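Local structure of aminotransferase TlmJ (Streptoalloteichus hindustanus, 5UID) at residues A42-A45 with E46-G49; V81-S84 with I85-V88; G169-C172 with G173-G176; I246-D249 with V250-S253; R268-E271 with I272-Y276. The protein probably acts as a pyridoxal-phosphate-dependent aminotransferase of the DegT/DnrJ/EryC1 family, transferring amino groups in the making of a natural product. One frame throughout, in Å; residues are numbered along the deposited sequence.

Interaction 1 of 5, residues A42-A45 with E46-G49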
# COMPACT_ATOMS: atom_id res chain seq x y z
N ALA A 42 -19.75 -1.26 -0.12
CA ALA A 42 -21.18 -1.10 -0.37
C ALA A 42 -21.62 0.34 -0.15
O ALA A 42 -22.45 0.86 -0.90
CB ALA A 42 -21.97 -2.05 0.53
N ASP A 43 -21.07 1.00 0.87
CA ASP A 43 -21.39 2.40 1.11
C ASP A 43 -20.92 3.28 -0.04
O ASP A 43 -21.67 4.13 -0.53
CB ASP A 43 -20.78 2.86 2.43
CG ASP A 43 -21.47 2.27 3.65
OD1 ASP A 43 -22.52 1.61 3.47
OD2 ASP A 43 -20.96 2.46 4.77
N PHE A 44 -19.67 3.09 -0.47
CA PHE A 44 -19.13 3.93 -1.54
C PHE A 44 -19.86 3.67 -2.85
O PHE A 44 -20.13 4.61 -3.61
CB PHE A 44 -17.63 3.68 -1.69
CG PHE A 44 -16.90 4.76 -2.43
CD1 PHE A 44 -16.65 5.99 -1.83
CD2 PHE A 44 -16.46 4.56 -3.73
CE1 PHE A 44 -15.99 6.99 -2.51
CE2 PHE A 44 -15.79 5.56 -4.42
CZ PHE A 44 -15.56 6.77 -3.81
N ALA A 45 -20.19 2.41 -3.14
CA ALA A 45 -20.92 2.09 -4.36
C ALA A 45 -22.27 2.79 -4.40
O ALA A 45 -22.69 3.29 -5.45
CB ALA A 45 -21.11 0.57 -4.48
N GLU A 46 -22.97 2.84 -3.26
CA GLU A 46 -24.22 3.59 -3.20
C GLU A 46 -23.98 5.08 -3.42
O GLU A 46 -24.77 5.76 -4.08
CB GLU A 46 -24.92 3.35 -1.87
CG GLU A 46 -26.21 4.13 -1.68
CD GLU A 46 -26.82 3.94 -0.31
OE1 GLU A 46 -26.34 3.07 0.45
OE2 GLU A 46 -27.79 4.66 0.02
N HIS A 47 -22.88 5.60 -2.86
CA HIS A 47 -22.52 7.00 -3.08
C HIS A 47 -22.32 7.28 -4.56
O HIS A 47 -22.71 8.35 -5.06
CB HIS A 47 -21.26 7.33 -2.28
CG HIS A 47 -20.68 8.67 -2.60
ND1 HIS A 47 -21.27 9.85 -2.21
CD2 HIS A 47 -19.55 9.02 -3.25
CE1 HIS A 47 -20.54 10.87 -2.62
NE2 HIS A 47 -19.48 10.39 -3.25
N LEU A 48 -21.71 6.34 -5.29
CA LEU A 48 -21.50 6.51 -6.72
C LEU A 48 -22.73 6.19 -7.55
O LEU A 48 -22.78 6.55 -8.73
CB LEU A 48 -20.34 5.62 -7.19
CG LEU A 48 -18.97 5.92 -6.59
CD1 LEU A 48 -17.95 4.93 -7.12
CD2 LEU A 48 -18.57 7.35 -6.90
N GLY A 49 -23.72 5.53 -6.96
CA GLY A 49 -24.87 5.09 -7.73
C GLY A 49 -24.61 3.89 -8.61
O GLY A 49 -25.21 3.77 -9.68
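Apolar contact first: the ring of F44 meets L48 one helical turn on, its CE2 lying 3.5 Å from L48 CD1. The torsions set this up, since F44 has CG anti to its own N (chi1 -162°), which holds the ring out from the side of the helix, where its CE2 side meets L48 CD1. The ring also nears the imidazole of H47 obliquely, with centroids 5.7 Å apart and planes at 41°; F44 CE1 and H47 CD2 are the closest pair at 4.2 Å. Away from the helix, W181 and F183 meet the F44 ring edge-to-face. With an alanine in place of F44, L48 CD1 and both of those aromatic rings would probably lose their shared packing partner. The backbone is the last turns of helix 35-48, which ends in a Schellman motif: V50 N turns back to A45 O, G49 N bonds weakly to E46 O, and G49 takes positive phi as the C-prime residue. Backbone hydrogen bonds lead into it, E46 N to A42 O at 3.1 Å, H47 N to D43 O at 3.0 Å and L48 N to F44 O at 2.9 Å. Among the polar side chains, H47 NE2 bonds to V163 O, while D43 OD2 pairs with S256 OG on helix 249-280.

Interaction 2 of 5, residues V81-S84 with I85-V88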
# COMPACT_ATOMS: atom_id res chain seq x y z
N VAL A 81 -3.02 8.32 -23.61
CA VAL A 81 -3.17 9.76 -23.62
C VAL A 81 -3.65 10.22 -22.24
O VAL A 81 -4.56 9.61 -21.66
CB VAL A 81 -4.14 10.21 -24.72
CG1 VAL A 81 -4.31 11.72 -24.69
CG2 VAL A 81 -3.64 9.76 -26.08
N LEU A 82 -3.03 11.27 -21.73
CA LEU A 82 -3.42 11.89 -20.47
C LEU A 82 -2.97 13.34 -20.52
O LEU A 82 -1.98 13.65 -21.18
CB LEU A 82 -2.80 11.17 -19.25
CG LEU A 82 -1.30 11.27 -18.96
CD1 LEU A 82 -1.00 10.66 -17.59
CD2 LEU A 82 -0.45 10.59 -20.03
N PRO A 83 -3.69 14.25 -19.86
CA PRO A 83 -3.26 15.65 -19.86
C PRO A 83 -1.93 15.82 -19.17
O PRO A 83 -1.58 15.08 -18.25
CB PRO A 83 -4.39 16.37 -19.11
CG PRO A 83 -5.03 15.31 -18.29
CD PRO A 83 -4.94 14.06 -19.10
N SER A 84 -1.16 16.81 -19.63
CA SER A 84 0.09 17.15 -18.95
C SER A 84 -0.15 17.48 -17.49
O SER A 84 0.70 17.22 -16.64
CB SER A 84 0.77 18.32 -19.66
OG SER A 84 2.01 18.63 -19.05
N ILE A 85 -1.32 18.04 -17.18
CA ILE A 85 -1.69 18.32 -15.78
C ILE A 85 -2.34 17.04 -15.26
O ILE A 85 -3.56 16.90 -15.17
CB ILE A 85 -2.61 19.54 -15.66
CG1 ILE A 85 -1.99 20.74 -16.40
CG2 ILE A 85 -2.86 19.88 -14.20
CD1 ILE A 85 -0.59 21.09 -15.93
N SER A 86 -1.49 16.08 -14.91
CA SER A 86 -1.93 14.83 -14.32
C SER A 86 -1.01 14.49 -13.15
O SER A 86 0.10 15.00 -13.04
CB SER A 86 -1.93 13.67 -15.33
OG SER A 86 -2.91 13.87 -16.34
N PHE A 87 -1.51 13.62 -12.27
CA PHE A 87 -0.70 13.15 -11.16
C PHE A 87 0.44 12.28 -11.67
O PHE A 87 0.27 11.51 -12.62
CB PHE A 87 -1.57 12.37 -10.17
CG PHE A 87 -0.81 11.85 -8.98
CD1 PHE A 87 -0.30 12.72 -8.04
CD2 PHE A 87 -0.61 10.49 -8.81
CE1 PHE A 87 0.40 12.24 -6.94
CE2 PHE A 87 0.09 10.00 -7.72
CZ PHE A 87 0.59 10.88 -6.79
N VAL A 88 1.61 12.41 -11.04
CA VAL A 88 2.81 11.72 -11.51
C VAL A 88 2.61 10.21 -11.50
O VAL A 88 3.14 9.50 -12.36
CB VAL A 88 4.03 12.14 -10.66
CG1 VAL A 88 3.81 11.81 -9.19
CG2 VAL A 88 5.30 11.47 -11.18
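I85, the first residue beyond S84, lays its CG1 and CD1 against the S84 carbonyl, with CD1 4.0 Å from S84 C. It is the centre of an inverse gamma turn, closed by a weak hydrogen bond from S86 N to S84 O of 3.0 Å that is bent to 135° at the hydrogen. This sharp bend comes straight after strand 79-83 of the mixed central sheet and leads toward helix 88-95. S86 follows and makes the polar side-chain contact. Its OG sits beside the backbone N and opposite the carbonyl carbon (chi1 -66°), which turns it back to give a 2.6 Å hydrogen bond to P83 O, the donor tilted 24° from the carbonyl plane. The same OG lies 3.2 Å from P83 CG, and on the methylene side S86 CB rests 3.9 Å from L82 CD1. An alanine in place of S86 keeps CB near L82, but the buried P83 carbonyl would probably be left without the hydroxyl that ties it to the turn. Beyond the turn F87 takes the N-cap position of the helix and packs on L214 of the second subunit, while V88 meets F236 of that subunit. On the first segment, S84 OG is hydrogen-bonded to H334 ND1.

Interaction 3 of 5, residues G169-C172 with G173-G176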
# COMPACT_ATOMS: atom_id res chain seq x y z
N GLY A 169 -26.26 14.51 -12.26
CA GLY A 169 -26.60 13.47 -11.32
C GLY A 169 -25.78 12.21 -11.39
O GLY A 169 -26.08 11.25 -10.67
N ARG A 170 -24.75 12.16 -12.24
CA ARG A 170 -23.89 11.00 -12.37
C ARG A 170 -22.52 11.30 -11.78
O ARG A 170 -21.91 12.32 -12.11
CB ARG A 170 -23.76 10.57 -13.83
CG ARG A 170 -25.03 10.00 -14.42
CD ARG A 170 -24.79 9.43 -15.80
NE ARG A 170 -23.71 8.45 -15.80
CZ ARG A 170 -23.33 7.75 -16.87
NH1 ARG A 170 -22.33 6.88 -16.77
NH2 ARG A 170 -23.95 7.92 -18.03
N ALA A 171 -22.05 10.41 -10.92
CA ALA A 171 -20.81 10.65 -10.19
C ALA A 171 -19.60 10.56 -11.12
O ALA A 171 -19.52 9.68 -11.98
CB ALA A 171 -20.66 9.65 -9.05
N CYS A 172 -18.67 11.49 -10.95
CA CYS A 172 -17.39 11.39 -11.63
C CYS A 172 -16.69 10.10 -11.24
O CYS A 172 -16.74 9.67 -10.08
CB CYS A 172 -16.50 12.60 -11.29
SG CYS A 172 -17.12 14.18 -11.92
N GLY A 173 -16.05 9.46 -12.22
CA GLY A 173 -15.49 8.14 -12.03
C GLY A 173 -16.39 7.01 -12.48
O GLY A 173 -15.97 5.84 -12.41
N THR A 174 -17.61 7.31 -12.92
CA THR A 174 -18.54 6.30 -13.41
C THR A 174 -18.93 6.51 -14.86
O THR A 174 -19.78 5.78 -15.38
CB THR A 174 -19.81 6.28 -12.54
OG1 THR A 174 -20.50 7.53 -12.68
CG2 THR A 174 -19.46 6.05 -11.08
N LEU A 175 -18.35 7.50 -15.54
CA LEU A 175 -18.68 7.75 -16.94
C LEU A 175 -17.76 7.01 -17.90
O LEU A 175 -18.18 6.68 -19.02
CB LEU A 175 -18.63 9.25 -17.24
CG LEU A 175 -19.86 10.09 -16.90
CD1 LEU A 175 -20.08 10.20 -15.40
CD2 LEU A 175 -19.75 11.47 -17.53
N GLY A 176 -16.53 6.75 -17.50
CA GLY A 176 -15.60 5.98 -18.30
C GLY A 176 -15.70 4.50 -18.01
O GLY A 176 -16.70 4.01 -17.48
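T174 folds back over A171 in a type II beta turn running from A171 to T174, just after the short strand 170-171 and on the way to strand 178-182. The turn is closed by the backbone bond from T174 N to A171 O, 3.2 Å long and 141° at the hydrogen. The T174 hydroxyl comes to the same acceptor: chi1 of 64° places OG1 between the backbone N and the carbonyl carbon, aimed back at A171 O, to which it donates. The modelled OG1 to A171 O separation of 2.5 Å is shorter than usual, and its exact length is doubtful. One carbonyl oxygen thus receives both the main chain and the side chain of the same residue. G173 has the backbone angles of the third turn position, where a CB would be jammed against the carbonyl O of C172, and its own N is held by E157 OE2.

The second group is R170 with L175. The arginine chain bends at chi3 (55°), bringing the guanidinium round beside the turn. L175 CG then lies over one face of that group, 3.9 Å above its plane and displaced toward the rim, while T174 O comes to the edge, in plane. The resulting bond from R170 NH1 to T174 O is weak. A methyl of L175 reaches further in, with CD1 3.5 Å from A171 O, and L175 also touches L141 and V142 of helix 141-151. On the aliphatic stem of the arginine, R170 CB stands 4.0 Å from L175 CD1.

Interaction 4 of 5, residues I246-D249 with V250-S253. With PLP (pyridoxal-5'-phosphate), chain J.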
# COMPACT_ATOMS: atom_id res chain seq x y z
N ILE A 246 -4.28 -4.48 -1.31
CA ILE A 246 -5.54 -4.39 -0.60
C ILE A 246 -5.42 -3.37 0.53
O ILE A 246 -4.32 -2.96 0.92
CB ILE A 246 -5.98 -5.76 -0.04
CG1 ILE A 246 -4.92 -6.31 0.91
CG2 ILE A 246 -6.25 -6.73 -1.18
CD1 ILE A 246 -5.34 -7.57 1.64
N SER A 247 -6.57 -2.94 1.04
CA SER A 247 -6.64 -2.11 2.23
C SER A 247 -7.00 -2.99 3.42
O SER A 247 -6.95 -4.22 3.35
CB SER A 247 -7.65 -0.98 2.01
OG SER A 247 -7.55 -0.00 3.03
N ASN A 248 -7.37 -2.37 4.54
CA ASN A 248 -7.70 -3.11 5.75
C ASN A 248 -8.96 -2.54 6.39
O ASN A 248 -9.43 -1.46 6.02
CB ASN A 248 -6.52 -3.11 6.74
CG ASN A 248 -6.09 -1.71 7.13
OD1 ASN A 248 -6.80 -1.00 7.84
ND2 ASN A 248 -4.90 -1.31 6.69
N ASP A 249 -9.49 -3.27 7.37
CA ASP A 249 -10.75 -2.88 8.00
C ASP A 249 -10.59 -1.67 8.91
O ASP A 249 -11.60 -1.02 9.22
CB ASP A 249 -11.33 -4.05 8.80
CG ASP A 249 -12.26 -4.92 7.97
OD1 ASP A 249 -12.24 -4.80 6.73
OD2 ASP A 249 -13.03 -5.71 8.56
N VAL A 250 -9.38 -1.36 9.36
CA VAL A 250 -9.19 -0.14 10.13
C VAL A 250 -9.42 1.08 9.25
O VAL A 250 -10.20 1.98 9.59
CB VAL A 250 -7.78 -0.12 10.77
CG1 VAL A 250 -7.68 1.01 11.78
CG2 VAL A 250 -7.49 -1.45 11.42
N ALA A 251 -8.78 1.11 8.08
CA ALA A 251 -8.99 2.21 7.14
C ALA A 251 -10.42 2.21 6.62
O ALA A 251 -11.02 3.28 6.46
CB ALA A 251 -8.00 2.10 5.99
N ALA A 252 -10.99 1.03 6.36
CA ALA A 252 -12.34 0.96 5.83
C ALA A 252 -13.36 1.50 6.83
O ALA A 252 -14.32 2.18 6.44
CB ALA A 252 -12.68 -0.48 5.44
N SER A 253 -13.18 1.20 8.12
CA SER A 253 -14.12 1.71 9.12
C SER A 253 -14.05 3.22 9.23
O SER A 253 -15.07 3.89 9.44
CB SER A 253 -13.85 1.06 10.47
OG SER A 253 -12.65 1.54 11.05
N1 PLP J . -4.52 1.94 10.27
C2 PLP J . -5.07 3.14 9.86
C2A PLP J . -5.99 3.89 10.77
C3 PLP J . -4.76 3.66 8.61
O3 PLP J . -5.31 4.85 8.23
C4 PLP J . -3.91 2.98 7.75
C4A PLP J . -4.12 3.23 6.28
O4A PLP J . -4.46 2.34 5.50
C5 PLP J . -3.36 1.76 8.17
C6 PLP J . -3.68 1.26 9.43
C5A PLP J . -2.42 0.96 7.30
O4P PLP J . -1.46 1.80 6.69
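N248 and V250 meet each other where both meet the cofactor. V250 CG1, anti to its backbone N (chi1 -169°), stands 3.5 Å from C2A of the pyridoxal phosphate and close to the pyridine nitrogen, while N248 ND2 lies 3.4 Å from C5A at the phosphate-bearing arm. A251 CB touches a third part, 3.6 Å from O4A, and meets S247 OG on its protein side. What fixes this first shell is the start of helix 249-280. N248 is its N-cap: OD1 accepts from A251 N at 2.9 Å in a nearly straight bond of 166°, and also lies 3.2 Å from V250 CB. A252 N bonds to N248 O, in the carbonyl plane, and S253 N to D249 O, so the first turn is tied down from its beginning; S253 OG adds a 2.9 Å bond to V250 O. Further out, D249 OD1 takes T37 OG1 and G34 N, and its OD2 takes R36 N. The amide of N248 is shared, with OD1 spent on the cap and ND2 donating to D193 OD2 of the second subunit. Held at both ends, the amide is probably fixed in its rotation, consistent with a cofactor site to which both subunits contribute.

Interaction 5 of 5, residues R268-E271 with I272-Y276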
# COMPACT_ATOMS: atom_id res chain seq x y z
N ARG A 268 -19.09 22.85 3.42
CA ARG A 268 -18.18 23.81 4.04
C ARG A 268 -17.16 24.32 3.04
O ARG A 268 -16.88 25.53 2.99
CB ARG A 268 -17.50 23.18 5.25
CG ARG A 268 -16.44 24.04 5.90
CD ARG A 268 -16.99 25.40 6.29
NE ARG A 268 -15.96 26.25 6.87
CZ ARG A 268 -16.12 27.54 7.15
NH1 ARG A 268 -17.28 28.14 6.88
NH2 ARG A 268 -15.13 28.24 7.67
N ARG A 269 -16.59 23.43 2.23
CA ARG A 269 -15.64 23.85 1.20
C ARG A 269 -16.31 24.75 0.17
O ARG A 269 -15.68 25.68 -0.35
CB ARG A 269 -15.02 22.64 0.52
CG ARG A 269 -14.08 21.83 1.41
CD ARG A 269 -13.80 20.47 0.81
NE ARG A 269 -12.71 19.78 1.50
CZ ARG A 269 -11.45 19.75 1.07
NH1 ARG A 269 -10.53 19.11 1.77
NH2 ARG A 269 -11.12 20.35 -0.07
N ARG A 270 -17.59 24.50 -0.14
CA ARG A 270 -18.28 25.33 -1.12
C ARG A 270 -18.50 26.74 -0.60
O ARG A 270 -18.30 27.72 -1.34
CB ARG A 270 -19.61 24.69 -1.51
CG ARG A 270 -20.44 25.52 -2.48
CD ARG A 270 -21.73 24.82 -2.87
NE ARG A 270 -22.51 25.62 -3.81
CZ ARG A 270 -23.67 25.24 -4.34
NH1 ARG A 270 -24.18 24.05 -4.03
NH2 ARG A 270 -24.31 26.03 -5.19
N GLU A 271 -18.90 26.88 0.66
CA GLU A 271 -19.13 28.22 1.20
C GLU A 271 -17.82 28.98 1.37
O GLU A 271 -17.81 30.22 1.31
CB GLU A 271 -19.90 28.14 2.52
CG GLU A 271 -19.08 27.74 3.73
CD GLU A 271 -19.92 27.62 4.99
OE1 GLU A 271 -20.92 26.87 4.98
OE2 GLU A 271 -19.58 28.28 6.00
N ILE A 272 -16.71 28.27 1.56
CA ILE A 272 -15.41 28.94 1.57
C ILE A 272 -15.09 29.49 0.19
O ILE A 272 -14.73 30.67 0.05
CB ILE A 272 -14.31 27.97 2.05
CG1 ILE A 272 -14.49 27.63 3.53
CG2 ILE A 272 -12.93 28.58 1.81
CD1 ILE A 272 -13.54 26.56 4.02
N ALA A 273 -15.22 28.66 -0.85
CA ALA A 273 -14.92 29.11 -2.20
C ALA A 273 -15.84 30.26 -2.62
O ALA A 273 -15.41 31.15 -3.36
CB ALA A 273 -15.05 27.95 -3.18
N GLU A 274 -17.09 30.25 -2.16
CA GLU A 274 -17.98 31.36 -2.47
C GLU A 274 -17.56 32.63 -1.75
O GLU A 274 -17.63 33.73 -2.32
CB GLU A 274 -19.42 30.98 -2.12
CG GLU A 274 -19.99 29.90 -3.03
CD GLU A 274 -21.37 29.43 -2.60
OE1 GLU A 274 -21.78 29.73 -1.46
OE2 GLU A 274 -22.04 28.75 -3.41
N ARG A 275 -17.11 32.51 -0.50
CA ARG A 275 -16.54 33.66 0.19
C ARG A 275 -15.28 34.15 -0.52
O ARG A 275 -15.05 35.36 -0.64
CB ARG A 275 -16.24 33.32 1.64
CG ARG A 275 -15.52 34.42 2.41
CD ARG A 275 -16.38 35.67 2.54
NE ARG A 275 -15.62 36.80 3.08
CZ ARG A 275 -15.20 37.83 2.35
NH1 ARG A 275 -15.48 37.89 1.06
NH2 ARG A 275 -14.51 38.81 2.92
N TYR A 276 -14.45 33.22 -1.01
CA TYR A 276 -13.31 33.59 -1.83
C TYR A 276 -13.76 34.35 -3.08
O TYR A 276 -13.19 35.39 -3.42
CB TYR A 276 -12.51 32.35 -2.24
CG TYR A 276 -11.57 31.80 -1.19
CD1 TYR A 276 -11.22 32.54 -0.07
CD2 TYR A 276 -11.01 30.53 -1.34
CE1 TYR A 276 -10.35 32.04 0.88
CE2 TYR A 276 -10.14 30.02 -0.39
CZ TYR A 276 -9.81 30.78 0.71
OH TYR A 276 -8.95 30.26 1.65
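I272 lies across the guanidinium of R268 in the C-terminal half of helix 249-280, and the bonds around this pair are those of a regular alpha helix. Four backbone i to i+4 bonds join the two halves: I272 N to R268 O, A273 N to R269 O, E274 N to R270 O and R275 N to E271 O. The last is the odd one, its donor standing 36° above the carbonyl plane.

Among the side chains, R270 and E274 form an i to i+4 salt bridge on an exposed side. R270 NE reaches E274 OE2 at 3.2 Å, coming from above the carboxylate plane, with the two flat groups 75° apart; the fully extended R270 chain, CG anti to its N (chi1 177°), carries NE that far. R268 is satisfied more than once: NH2 pairs with D366 OD1 and also donates to L364 O, while NH1 makes a salt bridge to E271 OE2, modelled so short that its exact geometry is doubtful. R269 gives NE to Q362 OE1, and R275 NE pairs with E370 OE2 of helix 366-383, so R268, R269 and R275 join the long helix to the C-terminal part of the chain. R269 NH2 goes instead to Y300 O. Y276 OH donates to P359 O. The R268 guanidinium also has an apolar neighbour: I272 CG1 is centred over one face, 3.9 Å above its plane.

How the interactions relate
The five contacts come one after another along the chain. Interactions 1 and 3 touch, their centres about 12 Å apart: L48 at the end of helix 35-48 packs on A171 and T174, the first and last residues of the turn that leaves strand 170-171. Interactions 4 and 5 share helix 249-280, yet their centres lie about 31 Å apart; the helix runs from its cap at the cofactor to the arginine-rich later part. Interaction 1 is about 16 Å centre to centre from interaction 4, with D43 bonded to that same helix. Interaction 2, at the end of a central-sheet strand, lies across the chain's centre from interactions 1 and 4. Interactions 2 and 4 both touch the second subunit, so the dimer interface borders these two distant sites.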